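Beta-L-arabinobiosidase (PDB 5MQR) probably cleaves glycosidic bonds, among them arabinose linkages, during the breakdown of complex plant pectin by a gut bacterium. Local coordinates at residues A[38-43]-A[495-500]; A[43-48]-A[331-336]; A[49-54]-A[349-354]; A[309-314]-A[323-328]; A[387-392]-A[401-406]. All coordinates share one frame; numbering follows the deposited sequence.

Contact 1 of 5, residues A[38-43]-A[495-500]; sequences PTYHDG and NSIACS. With NA (sodium ion), chain I.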
# COMPACT_ATOMS: atom_id res chain seq x y z
N PRO A 38 15.26 -22.25 -6.65
CA PRO A 38 15.03 -23.53 -5.94
C PRO A 38 16.15 -23.98 -4.97
O PRO A 38 15.92 -24.87 -4.16
CB PRO A 38 14.86 -24.54 -7.07
CG PRO A 38 15.54 -23.95 -8.22
CD PRO A 38 15.39 -22.46 -8.09
N THR A 39 17.34 -23.40 -5.09
CA THR A 39 18.46 -23.61 -4.17
C THR A 39 18.13 -23.16 -2.72
O THR A 39 18.72 -23.65 -1.77
CB THR A 39 19.74 -22.92 -4.72
OG1 THR A 39 20.21 -23.67 -5.84
CG2 THR A 39 20.87 -22.88 -3.71
N TYR A 40 17.19 -22.23 -2.55
CA TYR A 40 16.64 -21.92 -1.24
C TYR A 40 15.25 -22.53 -1.08
O TYR A 40 14.44 -22.54 -2.01
CB TYR A 40 16.50 -20.41 -1.07
CG TYR A 40 17.78 -19.64 -0.82
CD1 TYR A 40 18.78 -19.53 -1.81
CD2 TYR A 40 17.96 -18.93 0.37
CE1 TYR A 40 19.93 -18.77 -1.60
CE2 TYR A 40 19.09 -18.16 0.60
CZ TYR A 40 20.08 -18.08 -0.37
OH TYR A 40 21.19 -17.31 -0.09
N HIS A 41 14.96 -22.98 0.15
CA HIS A 41 13.65 -23.52 0.49
C HIS A 41 12.54 -22.50 0.40
O HIS A 41 11.41 -22.87 0.07
CB HIS A 41 13.63 -24.12 1.90
CG HIS A 41 14.47 -25.36 2.04
ND1 HIS A 41 14.77 -25.90 3.27
CD2 HIS A 41 15.09 -26.14 1.13
CE1 HIS A 41 15.52 -26.97 3.11
NE2 HIS A 41 15.71 -27.15 1.82
N ASP A 42 12.87 -21.23 0.68
CA ASP A 42 11.90 -20.14 0.51
C ASP A 42 11.97 -19.48 -0.87
O ASP A 42 11.29 -18.51 -1.11
CB ASP A 42 11.99 -19.09 1.66
CG ASP A 42 13.28 -18.26 1.65
OD1 ASP A 42 14.13 -18.39 0.75
OD2 ASP A 42 13.47 -17.46 2.59
N GLY A 43 12.79 -20.02 -1.78
CA GLY A 43 12.99 -19.43 -3.12
C GLY A 43 13.67 -18.05 -3.21
O GLY A 43 13.73 -17.48 -4.29
N ASN A 495 15.90 -10.82 -0.27
CA ASN A 495 16.31 -12.07 -0.88
C ASN A 495 16.75 -13.14 0.12
O ASN A 495 17.50 -14.07 -0.23
CB ASN A 495 17.40 -11.80 -1.92
CG ASN A 495 16.87 -10.95 -3.09
OD1 ASN A 495 15.75 -11.14 -3.59
ND2 ASN A 495 17.64 -10.00 -3.47
N SER A 496 16.28 -12.99 1.36
CA SER A 496 16.63 -13.86 2.47
C SER A 496 18.12 -13.91 2.79
O SER A 496 18.60 -14.89 3.33
CB SER A 496 16.10 -15.29 2.23
OG SER A 496 14.73 -15.27 1.80
N ILE A 497 18.87 -12.86 2.45
CA ILE A 497 20.24 -12.74 2.94
C ILE A 497 20.13 -12.23 4.37
O ILE A 497 19.48 -11.21 4.63
CB ILE A 497 21.12 -11.77 2.12
CG1 ILE A 497 21.09 -12.10 0.62
CG2 ILE A 497 22.53 -11.76 2.67
CD1 ILE A 497 21.25 -13.57 0.33
N ALA A 498 20.72 -12.96 5.31
CA ALA A 498 20.82 -12.49 6.69
C ALA A 498 22.14 -11.75 6.79
O ALA A 498 23.22 -12.32 6.50
CB ALA A 498 20.78 -13.65 7.69
N CYS A 499 22.06 -10.49 7.18
CA CYS A 499 23.28 -9.71 7.37
C CYS A 499 23.95 -9.97 8.72
O CYS A 499 25.17 -9.80 8.88
CB CYS A 499 22.98 -8.21 7.18
SG CYS A 499 21.82 -7.52 8.34
N SER A 500 23.17 -10.38 9.70
CA SER A 500 23.71 -10.74 11.00
C SER A 500 22.78 -11.73 11.67
O SER A 500 21.64 -11.89 11.25
CB SER A 500 23.87 -9.50 11.89
OG SER A 500 24.79 -9.77 12.93
NA NA I . 13.30 -11.67 -3.18
O HOH W 1 21.37 -16.54 2.37
O HOH W 2 13.54 -12.74 -5.21
O HOH W 3 11.29 -11.30 -2.73
O HOH W 4 13.72 -9.69 -4.68

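Contact 2 of 5, residues A[43-48]-A[331-336]; sequences GQLSPV and RWPLAI. With NA (sodium ion), chain I.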
# COMPACT_ATOMS: atom_id res chain seq x y z
N GLY A 43 12.79 -20.02 -1.78
CA GLY A 43 12.99 -19.43 -3.12
C GLY A 43 13.67 -18.05 -3.21
O GLY A 43 13.73 -17.48 -4.29
N GLN A 44 14.17 -17.55 -2.08
CA GLN A 44 14.54 -16.16 -1.90
C GLN A 44 13.36 -15.21 -2.10
O GLN A 44 13.58 -14.07 -2.39
CB GLN A 44 15.72 -15.74 -2.79
CG GLN A 44 16.95 -16.57 -2.57
CD GLN A 44 18.16 -16.01 -3.31
OE1 GLN A 44 18.47 -16.44 -4.41
NE2 GLN A 44 18.85 -15.04 -2.71
N LEU A 45 12.14 -15.70 -1.90
CA LEU A 45 10.93 -14.88 -1.96
C LEU A 45 10.64 -14.28 -0.60
O LEU A 45 10.65 -14.99 0.41
CB LEU A 45 9.75 -15.72 -2.39
CG LEU A 45 9.86 -16.44 -3.73
CD1 LEU A 45 8.59 -17.23 -3.96
CD2 LEU A 45 10.10 -15.46 -4.89
N SER A 46 10.40 -12.98 -0.57
CA SER A 46 9.94 -12.31 0.62
C SER A 46 8.46 -12.61 0.77
O SER A 46 7.74 -12.66 -0.22
CB SER A 46 10.16 -10.80 0.51
OG SER A 46 9.92 -10.15 1.76
N PRO A 47 8.00 -12.82 2.00
CA PRO A 47 6.60 -13.13 2.21
C PRO A 47 5.74 -11.90 2.17
O PRO A 47 6.24 -10.82 2.43
CB PRO A 47 6.56 -13.74 3.61
CG PRO A 47 7.69 -13.05 4.32
CD PRO A 47 8.76 -12.88 3.27
N VAL A 48 4.46 -12.09 1.88
CA VAL A 48 3.47 -11.05 2.12
C VAL A 48 3.29 -10.84 3.63
O VAL A 48 3.67 -11.71 4.43
CB VAL A 48 2.15 -11.30 1.37
CG1 VAL A 48 2.41 -11.38 -0.14
CG2 VAL A 48 1.43 -12.54 1.85
N ARG A 331 8.76 -29.09 -5.28
CA ARG A 331 7.59 -28.70 -4.52
C ARG A 331 7.92 -27.77 -3.37
O ARG A 331 7.51 -27.99 -2.25
CB ARG A 331 6.80 -29.94 -4.09
CG ARG A 331 6.45 -30.79 -5.29
CD ARG A 331 5.49 -31.91 -4.95
NE ARG A 331 5.20 -32.73 -6.12
CZ ARG A 331 4.10 -33.46 -6.32
NH1 ARG A 331 3.13 -33.53 -5.40
NH2 ARG A 331 3.96 -34.13 -7.46
N TRP A 332 8.62 -26.68 -3.67
CA TRP A 332 8.87 -25.62 -2.71
C TRP A 332 9.35 -24.34 -3.42
O TRP A 332 9.83 -24.43 -4.52
CB TRP A 332 9.94 -26.05 -1.71
CG TRP A 332 11.34 -26.21 -2.27
CD1 TRP A 332 12.24 -25.21 -2.52
CD2 TRP A 332 12.00 -27.43 -2.59
NE1 TRP A 332 13.44 -25.75 -2.97
CE2 TRP A 332 13.31 -27.11 -3.03
CE3 TRP A 332 11.63 -28.78 -2.53
CZ2 TRP A 332 14.23 -28.08 -3.44
CZ3 TRP A 332 12.56 -29.76 -2.93
CH2 TRP A 332 13.84 -29.41 -3.36
N PRO A 333 9.21 -23.17 -2.82
CA PRO A 333 8.29 -22.92 -1.70
C PRO A 333 6.85 -22.93 -2.18
O PRO A 333 6.57 -23.25 -3.33
CB PRO A 333 8.67 -21.50 -1.28
CG PRO A 333 9.04 -20.86 -2.59
CD PRO A 333 9.66 -21.92 -3.45
N LEU A 334 5.94 -22.60 -1.28
CA LEU A 334 4.57 -22.32 -1.66
C LEU A 334 4.51 -20.80 -1.74
O LEU A 334 4.90 -20.11 -0.78
CB LEU A 334 3.58 -22.86 -0.64
CG LEU A 334 2.12 -22.91 -1.08
CD1 LEU A 334 1.94 -23.93 -2.20
CD2 LEU A 334 1.23 -23.28 0.10
N ALA A 335 4.07 -20.28 -2.88
CA ALA A 335 4.12 -18.86 -3.19
C ALA A 335 2.74 -18.34 -3.58
O ALA A 335 1.82 -19.12 -3.84
CB ALA A 335 5.11 -18.63 -4.33
N ILE A 336 2.63 -17.03 -3.64
CA ILE A 336 1.41 -16.35 -4.02
C ILE A 336 1.75 -15.28 -5.07
O ILE A 336 2.76 -14.57 -4.98
CB ILE A 336 0.68 -15.73 -2.80
CG1 ILE A 336 -0.65 -15.06 -3.24
CG2 ILE A 336 1.56 -14.75 -2.01
CD1 ILE A 336 -1.54 -14.63 -2.09
NA NA I . 13.30 -11.67 -3.18
O HOH W 3 11.29 -11.30 -2.73
O HOH W 2 13.54 -12.74 -5.21
O HOH W 4 13.72 -9.69 -4.68

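Contact 3 of 5, residues A[49-54]-A[349-354]; sequences VGVHNI and NLVHGE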
# COMPACT_ATOMS: atom_id res chain seq x y z
N VAL A 49 2.78 -9.68 4.03
CA VAL A 49 2.62 -9.33 5.45
C VAL A 49 1.58 -10.25 6.11
O VAL A 49 0.48 -10.47 5.57
CB VAL A 49 2.15 -7.86 5.66
CG1 VAL A 49 1.79 -7.58 7.11
CG2 VAL A 49 3.22 -6.88 5.18
N GLY A 50 1.93 -10.77 7.28
CA GLY A 50 0.96 -11.36 8.17
C GLY A 50 0.51 -12.77 7.88
O GLY A 50 -0.52 -13.16 8.37
N VAL A 51 1.29 -13.53 7.10
CA VAL A 51 0.92 -14.90 6.77
C VAL A 51 1.12 -15.76 8.00
O VAL A 51 2.21 -15.76 8.60
CB VAL A 51 1.74 -15.50 5.61
CG1 VAL A 51 1.23 -16.90 5.27
CG2 VAL A 51 1.63 -14.64 4.38
N HIS A 52 0.09 -16.50 8.39
CA HIS A 52 0.21 -17.49 9.46
C HIS A 52 0.15 -18.90 8.87
O HIS A 52 -0.86 -19.30 8.28
CB HIS A 52 -0.87 -17.31 10.51
CG HIS A 52 -0.83 -15.98 11.18
ND1 HIS A 52 -1.85 -15.53 11.98
CD2 HIS A 52 0.09 -14.99 11.15
CE1 HIS A 52 -1.55 -14.33 12.43
NE2 HIS A 52 -0.37 -13.98 11.95
N ASN A 53 1.24 -19.64 9.03
CA ASN A 53 1.29 -21.04 8.64
C ASN A 53 0.97 -21.83 9.90
O ASN A 53 1.72 -21.74 10.88
CB ASN A 53 2.68 -21.45 8.14
CG ASN A 53 3.28 -20.46 7.17
OD1 ASN A 53 4.43 -20.04 7.35
ND2 ASN A 53 2.55 -20.14 6.12
N ILE A 54 -0.12 -22.60 9.85
CA ILE A 54 -0.63 -23.36 10.99
C ILE A 54 -0.69 -24.85 10.64
O ILE A 54 -1.41 -25.25 9.72
CB ILE A 54 -2.05 -22.91 11.38
CG1 ILE A 54 -2.09 -21.40 11.65
CG2 ILE A 54 -2.53 -23.66 12.63
CD1 ILE A 54 -1.17 -20.90 12.77
N ASN A 349 5.49 -13.72 -4.27
CA ASN A 349 5.95 -13.65 -2.89
C ASN A 349 5.68 -14.98 -2.18
O ASN A 349 5.01 -15.87 -2.72
CB ASN A 349 5.23 -12.52 -2.16
CG ASN A 349 5.60 -11.15 -2.73
OD1 ASN A 349 4.90 -10.62 -3.59
ND2 ASN A 349 6.72 -10.60 -2.28
N LEU A 350 6.22 -15.10 -0.98
CA LEU A 350 6.17 -16.34 -0.19
C LEU A 350 4.91 -16.47 0.64
O LEU A 350 4.43 -15.49 1.25
CB LEU A 350 7.38 -16.39 0.74
CG LEU A 350 7.62 -17.72 1.47
CD1 LEU A 350 8.11 -18.76 0.47
CD2 LEU A 350 8.63 -17.46 2.57
N VAL A 351 4.37 -17.68 0.67
CA VAL A 351 3.33 -18.08 1.62
C VAL A 351 3.99 -18.98 2.66
O VAL A 351 3.99 -18.65 3.83
CB VAL A 351 2.16 -18.80 0.93
CG1 VAL A 351 1.17 -19.35 1.96
CG2 VAL A 351 1.45 -17.85 -0.03
N HIS A 352 4.59 -20.10 2.23
CA HIS A 352 5.22 -21.07 3.12
C HIS A 352 6.59 -21.46 2.55
O HIS A 352 6.67 -22.02 1.47
CB HIS A 352 4.29 -22.29 3.27
CG HIS A 352 4.79 -23.35 4.21
ND1 HIS A 352 4.07 -23.75 5.32
CD2 HIS A 352 5.88 -24.15 4.15
CE1 HIS A 352 4.72 -24.73 5.92
NE2 HIS A 352 5.82 -24.98 5.24
N GLY A 353 7.64 -21.11 3.28
CA GLY A 353 9.02 -21.28 2.82
C GLY A 353 9.88 -22.25 3.59
O GLY A 353 11.06 -22.38 3.30
N GLU A 354 9.27 -22.94 4.54
CA GLU A 354 9.94 -23.96 5.36
C GLU A 354 9.66 -25.37 4.80
O GLU A 354 8.63 -25.60 4.16
CB GLU A 354 9.42 -23.88 6.79
CG GLU A 354 9.68 -22.54 7.48
CD GLU A 354 11.16 -22.32 7.81
OE1 GLU A 354 11.86 -23.32 8.08
OE2 GLU A 354 11.62 -21.15 7.81
O HOH W 5 6.96 -20.05 6.10

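Contact 4 of 5, residues A[309-314]-A[323-328]; sequences AKIWGQ and TVYNPS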
# COMPACT_ATOMS: atom_id res chain seq x y z
N ALA A 309 2.39 -30.07 -8.78
CA ALA A 309 1.89 -30.10 -7.41
C ALA A 309 0.64 -29.22 -7.17
O ALA A 309 0.39 -28.81 -6.02
CB ALA A 309 3.02 -29.71 -6.47
N LYS A 310 -0.14 -28.99 -8.24
CA LYS A 310 -1.34 -28.11 -8.28
C LYS A 310 -1.08 -26.59 -8.18
O LYS A 310 -0.13 -26.13 -7.54
CB LYS A 310 -2.39 -28.44 -7.21
CG LYS A 310 -2.96 -29.84 -7.21
CD LYS A 310 -4.04 -29.95 -6.13
CE LYS A 310 -4.65 -31.35 -6.10
NZ LYS A 310 -5.74 -31.50 -5.10
N ILE A 311 -1.99 -25.84 -8.79
CA ILE A 311 -2.06 -24.39 -8.63
C ILE A 311 -3.52 -24.06 -8.26
O ILE A 311 -4.47 -24.63 -8.81
CB ILE A 311 -1.58 -23.67 -9.90
CG1 ILE A 311 -1.85 -22.15 -9.80
CG2 ILE A 311 -2.24 -24.23 -11.15
CD1 ILE A 311 -1.02 -21.30 -10.77
N TRP A 312 -3.67 -23.18 -7.29
CA TRP A 312 -4.97 -22.75 -6.83
C TRP A 312 -5.13 -21.29 -7.16
O TRP A 312 -4.29 -20.48 -6.80
CB TRP A 312 -5.05 -22.89 -5.32
CG TRP A 312 -6.28 -22.27 -4.76
CD1 TRP A 312 -6.36 -21.11 -4.06
CD2 TRP A 312 -7.61 -22.75 -4.90
NE1 TRP A 312 -7.64 -20.85 -3.72
CE2 TRP A 312 -8.44 -21.84 -4.22
CE3 TRP A 312 -8.17 -23.88 -5.51
CZ2 TRP A 312 -9.84 -22.02 -4.14
CZ3 TRP A 312 -9.55 -24.06 -5.43
CH2 TRP A 312 -10.37 -23.14 -4.73
N GLY A 313 -6.23 -20.95 -7.79
CA GLY A 313 -6.58 -19.57 -8.07
C GLY A 313 -7.96 -19.23 -7.54
O GLY A 313 -8.86 -20.05 -7.61
N GLN A 314 -8.14 -18.02 -7.04
CA GLN A 314 -9.45 -17.56 -6.61
C GLN A 314 -9.56 -16.05 -6.63
O GLN A 314 -8.55 -15.34 -6.58
CB GLN A 314 -9.78 -18.06 -5.20
CG GLN A 314 -8.97 -17.45 -4.05
CD GLN A 314 -9.47 -17.95 -2.70
OE1 GLN A 314 -9.10 -19.04 -2.22
NE2 GLN A 314 -10.35 -17.17 -2.08
N THR A 323 -3.24 -16.38 -7.04
CA THR A 323 -2.87 -17.77 -7.28
C THR A 323 -1.88 -18.19 -6.22
O THR A 323 -1.06 -17.38 -5.80
CB THR A 323 -2.28 -17.99 -8.68
OG1 THR A 323 -1.44 -16.88 -9.01
CG2 THR A 323 -3.36 -18.10 -9.68
N VAL A 324 -2.00 -19.44 -5.75
CA VAL A 324 -1.08 -20.03 -4.78
C VAL A 324 -0.59 -21.34 -5.36
O VAL A 324 -1.37 -22.13 -5.86
CB VAL A 324 -1.77 -20.23 -3.41
CG1 VAL A 324 -0.83 -20.86 -2.40
CG2 VAL A 324 -2.26 -18.88 -2.90
N TYR A 325 0.73 -21.52 -5.35
CA TYR A 325 1.37 -22.59 -6.10
C TYR A 325 2.83 -22.71 -5.75
O TYR A 325 3.41 -21.80 -5.16
CB TYR A 325 1.24 -22.37 -7.61
CG TYR A 325 1.84 -21.08 -8.18
CD1 TYR A 325 1.25 -19.84 -7.94
CD2 TYR A 325 2.95 -21.11 -9.00
CE1 TYR A 325 1.77 -18.66 -8.49
CE2 TYR A 325 3.48 -19.94 -9.54
CZ TYR A 325 2.88 -18.72 -9.29
OH TYR A 325 3.41 -17.57 -9.79
N ASN A 326 3.42 -23.84 -6.14
CA ASN A 326 4.88 -24.02 -6.14
C ASN A 326 5.40 -23.39 -7.44
O ASN A 326 5.11 -23.91 -8.49
CB ASN A 326 5.27 -25.50 -6.06
CG ASN A 326 4.70 -26.21 -4.83
OD1 ASN A 326 3.71 -26.99 -4.92
ND2 ASN A 326 5.29 -25.94 -3.66
N PRO A 327 6.18 -22.28 -7.35
CA PRO A 327 6.71 -21.56 -8.50
C PRO A 327 8.00 -22.23 -9.01
O PRO A 327 9.04 -21.59 -9.15
CB PRO A 327 6.96 -20.17 -7.93
CG PRO A 327 7.45 -20.47 -6.55
CD PRO A 327 6.65 -21.66 -6.09
N SER A 328 7.92 -23.53 -9.27
CA SER A 328 9.11 -24.34 -9.33
C SER A 328 8.81 -25.72 -9.86
O SER A 328 7.66 -26.17 -9.84
CB SER A 328 9.71 -24.45 -7.92
OG SER A 328 10.92 -25.20 -7.95
O HOH W 6 2.36 -26.33 -7.17

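Contact 5 of 5, residues A[387-392]-A[401-406]; sequences LWVSYS and SRIPVP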
# COMPACT_ATOMS: atom_id res chain seq x y z
N LEU A 387 -7.65 -14.87 2.99
CA LEU A 387 -7.41 -15.99 2.08
C LEU A 387 -6.84 -17.17 2.86
O LEU A 387 -5.74 -17.06 3.43
CB LEU A 387 -6.41 -15.59 1.00
CG LEU A 387 -5.82 -16.69 0.09
CD1 LEU A 387 -6.92 -17.40 -0.67
CD2 LEU A 387 -4.84 -16.08 -0.89
N TRP A 388 -7.58 -18.28 2.86
CA TRP A 388 -7.16 -19.48 3.55
C TRP A 388 -6.97 -20.58 2.54
O TRP A 388 -7.87 -20.86 1.71
CB TRP A 388 -8.21 -19.90 4.56
CG TRP A 388 -8.38 -18.99 5.71
CD1 TRP A 388 -9.11 -17.86 5.75
CD2 TRP A 388 -7.85 -19.18 7.02
NE1 TRP A 388 -9.06 -17.30 7.00
CE2 TRP A 388 -8.30 -18.10 7.80
CE3 TRP A 388 -7.05 -20.15 7.61
CZ2 TRP A 388 -7.97 -17.97 9.15
CZ3 TRP A 388 -6.73 -20.01 8.94
CH2 TRP A 388 -7.18 -18.94 9.69
N VAL A 389 -5.79 -21.20 2.60
CA VAL A 389 -5.40 -22.23 1.66
C VAL A 389 -4.88 -23.42 2.43
O VAL A 389 -4.01 -23.28 3.29
CB VAL A 389 -4.28 -21.75 0.70
CG1 VAL A 389 -3.96 -22.84 -0.32
CG2 VAL A 389 -4.72 -20.50 -0.06
N SER A 390 -5.42 -24.59 2.09
CA SER A 390 -4.96 -25.87 2.60
C SER A 390 -3.87 -26.45 1.70
O SER A 390 -3.81 -26.16 0.51
CB SER A 390 -6.15 -26.84 2.73
OG SER A 390 -6.62 -27.29 1.46
N TYR A 391 -2.99 -27.25 2.30
CA TYR A 391 -1.88 -27.94 1.61
C TYR A 391 -1.26 -29.00 2.55
O TYR A 391 -1.49 -28.96 3.75
CB TYR A 391 -0.81 -26.95 1.14
CG TYR A 391 -0.22 -26.06 2.21
CD1 TYR A 391 -0.88 -24.91 2.62
CD2 TYR A 391 1.03 -26.33 2.79
CE1 TYR A 391 -0.35 -24.07 3.58
CE2 TYR A 391 1.56 -25.48 3.78
CZ TYR A 391 0.86 -24.35 4.17
OH TYR A 391 1.36 -23.48 5.13
N SER A 392 -0.52 -29.94 1.99
CA SER A 392 0.21 -30.89 2.81
C SER A 392 1.66 -30.51 2.74
O SER A 392 2.07 -29.74 1.87
CB SER A 392 -0.02 -32.33 2.33
OG SER A 392 0.78 -32.68 1.21
N SER A 401 -2.76 -22.18 5.68
CA SER A 401 -2.18 -20.85 5.79
C SER A 401 -3.26 -19.81 5.65
O SER A 401 -4.14 -19.93 4.80
CB SER A 401 -1.08 -20.60 4.75
OG SER A 401 0.18 -21.10 5.20
N ARG A 402 -3.20 -18.82 6.52
CA ARG A 402 -4.05 -17.65 6.44
C ARG A 402 -3.21 -16.51 5.84
O ARG A 402 -2.15 -16.20 6.35
CB ARG A 402 -4.52 -17.26 7.81
CG ARG A 402 -5.37 -16.01 7.85
CD ARG A 402 -5.26 -15.42 9.23
NE ARG A 402 -6.23 -14.37 9.46
CZ ARG A 402 -6.25 -13.58 10.53
NH1 ARG A 402 -5.33 -13.67 11.48
NH2 ARG A 402 -7.21 -12.66 10.62
N ILE A 403 -3.73 -15.89 4.79
CA ILE A 403 -3.07 -14.77 4.13
C ILE A 403 -4.00 -13.55 4.23
O ILE A 403 -5.11 -13.58 3.70
CB ILE A 403 -2.76 -15.11 2.67
CG1 ILE A 403 -1.82 -16.33 2.63
CG2 ILE A 403 -2.17 -13.92 1.94
CD1 ILE A 403 -2.03 -17.23 1.45
N PRO A 404 -3.56 -12.49 4.95
CA PRO A 404 -4.44 -11.31 5.09
C PRO A 404 -4.76 -10.62 3.77
O PRO A 404 -3.91 -10.56 2.90
CB PRO A 404 -3.67 -10.37 6.03
CG PRO A 404 -2.83 -11.33 6.84
CD PRO A 404 -2.41 -12.39 5.86
N VAL A 405 -6.01 -10.18 3.65
CA VAL A 405 -6.55 -9.51 2.47
C VAL A 405 -7.12 -8.16 2.96
O VAL A 405 -7.76 -8.10 4.02
CB VAL A 405 -7.64 -10.37 1.82
CG1 VAL A 405 -8.32 -9.66 0.65
CG2 VAL A 405 -7.03 -11.68 1.35
N PRO A 406 -6.85 -7.07 2.23
CA PRO A 406 -6.01 -7.03 1.01
C PRO A 406 -4.56 -7.47 1.24
O PRO A 406 -3.99 -7.21 2.29
CB PRO A 406 -6.06 -5.55 0.57
CG PRO A 406 -6.82 -4.79 1.61
CD PRO A 406 -7.40 -5.75 2.62

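Contact 1 of 5, residues A[38-43]-A[495-500]
S496 and D42 form the direct polar link between the two segments. S496 OG donates to D42 OD2 at 2.6 Å, on the syn side of the carboxylate but 33° out of its plane. The second carboxylate oxygen, OD1, accepts the backbone N-H of Q44, so both oxygens are held and the group has little freedom to turn. A type I turn from Y40 to G43, closed by G43 N to Y40 O at 3.0 Å, places D42 and Y40 so that both begin their side chains toward 495-500.

Van der Waals contact comes from Y40. Its OH approaches I497 CD1 at 3.8 Å, while CE2 stands 4.3 Å from S496 O. With CG anti to the carbonyl carbon (chi1 -75°), the ring is carried across the gap.

Water extends this reach. One molecule lies in the ring plane 2.6 Å from Y40 OH and donates a weak bond to S496 O.

The metal term belongs to N495, whose OD1 binds the sodium ion at 2.5 Å. Three waters, E494 O and Q44 O supply the other ligands, so the ion ties the chain just beyond G43 to 495-500.

The chemistry is polar and partly solvated: a charged acceptor, a water relay and a sodium site, rather than apolar burial, join the propeller-family region to the CBM-like region.

Contact 2 of 5, residues A[43-48]-A[331-336]
A four-stranded antiparallel sheet, consistent with a propeller blade, receives L45 and V48 of the loop that leads into strand 52-57; they land on P333, A335 and I336, where strand 334-339 begins. L45 CD1 touches two carbons, 3.9 Å from P333 CG and 3.8 Å from A335 CB. Its CG is anti to the carbonyl carbon (chi1 -58°) and the branch beyond is extended, which carries CD1 out to the sheet. Farther along, V48 CG1 meets I336 CG2 at 3.9 Å, the two side chains crossing at about a right angle.

G43 brings its backbone up to the ring of P333, which follows a cis peptide: G43 N is 3.9 Å from P333 CG, and a beta carbon on G43 would crowd that same atom.

The loop also has a polar role. Q44 O is a ligand of the sodium ion at 2.5 Å. S46 N donates to a water that also binds the metal. A loop packed by apolar side chains on the start of one strand, while its own backbone serves a sodium site, is consistent with the surroundings of a propeller blade.

Contact 3 of 5, residues A[49-54]-A[349-354]
V51 overlaps V351, its CG1 lying 3.6 Å from V351 O and 4.1 Å from V351 CG1 as the side chains cross at about a right angle. The same carbonyl is the acceptor for N53: ND2 donates at 3.1 Å along a nearly straight path (165°), coming from 47° above the carbonyl plane rather than along a lone pair. N53 CG is anti to the carbonyl carbon (chi1 -46°), which swings the amide over to 349-354. ND2 also bonds S401 OG, and OD1 accepts a water at 2.8 Å that in turn takes the N-H of G353. With both ends of the amide engaged, its flip state is well defined.

H352 runs obliquely past N53, ND1 standing 3.9 Å from N53 CG; that nitrogen bonds Y391 OH. V351 and H352 both face L334, forming a classic beta bulge beside the outermost strand, 349-350, of the four-stranded sheet. N53 lies on strand 52-57, flanked in its sheet by 431-435 and 397-403, and reaches across to the bulge that follows strand 349-350.

Contact 4 of 5, residues A[309-314]-A[323-328]
With chi1 at 172°, I311 holds CG1 extended away from its backbone N, while Y325 places CG between its backbone N and carbonyl carbon (chi1 59°); the two side chains then lie side by side, pointing the same way. The result is a CH-pi contact, I311 CD1 lying over one face of the Y325 ring, 4.2 Å from the centroid and 26° off the normal. At their bases, I311 CG1 touches Y325 CB at 3.8 Å. Shortening I311 to an alanine would probably strip that ring face of its methyl cover and open a gap beside T323 CG2.

These residues belong to an antiparallel hairpin. W312 and V324 form a hydrogen-bonded pair, with W312 N to V324 O at 2.9 Å and V324 N to W312 O at 2.7 Å. Next along, G313 has no side chain and T323 CG2 packs 3.9 Å from its CA.

W312 turns its indole to Q314 instead: NE1 donates in the ring plane to a lone pair of Q314 OE1 at 2.8 Å.

Where the strands part, a water takes over, donating to K310 O and, at 2.7 Å, to N326 OD1 while accepting from N326 N. N326 ND2 bonds P369 O and P333 O. Backbone bonds and a ring contact thus hold the hairpin's middle, and a water bridge satisfies buried polar atoms where pairing stops.

Contact 5 of 5, residues A[387-392]-A[401-406]
L387 and I403 lie side by side at the apolar centre of a beta hairpin, L387 CD2 meeting I403 CD1 at 3.8 Å. V405 adds to the same patch, its CG2 packing 4.0 Å from L387 CB, and I336 of strand 334-339 packs against both L387 and I403.

The opposite face of the hairpin carries W388 and R402. R402 CB sits over one face of the indole, 3.5 Å from the six-membered ring centroid and only 6° off its normal, a CH-pi contact. R402 CG follows at 3.5 Å from W388 CZ2, and the chain, extended from CG to NE, runs on past the indole. Its guanidinium, inclined 21° to the indole, goes on to a salt bridge with D386 and a hydrogen bond to Y114, while W388 NE1 bonds D384. A serine in place of W388 would probably leave the aliphatic part of R402 without its flat support and D384 without the indole donor.

Backbone bonds join the strands in the antiparallel register: L387 N to I403 O at 2.9 Å with its return bond, and V389 N to S401 O at 3.0 Å with S401 N to V389 O.

Toward the polar edge, Y391 has CG between its backbone N and carbonyl carbon (chi1 55°), which brings its ring edge to S401, also a partner of N53. Y391 OH and S401 OG share a 2.7 Å hydrogen bond, with OG near the ring plane and 3.4 Å from CE1.

Overall arrangement
Contact 1 is the surface member of the set; the other four are buried. Contacts 2 and 4 work on one four-stranded sheet, where 321-325 neighbours 334-339, and contact 3 reaches its last strand, 349-350. Contact 5 belongs to the larger mixed sheet, whose strand 397-403 runs beside the 52-57 strand of contact 3. Contacts 4 and 5 are local hairpins, each with a backbone ladder and a CH-pi contact, whereas contacts 1 to 3 join segments far apart in sequence largely through side chains, without strand pairing between the segments. Sodium ties contact 1 to contact 2. Contacts 2 and 5 meet through apolar side chains, contacts 3 and 5 through buried polar ones.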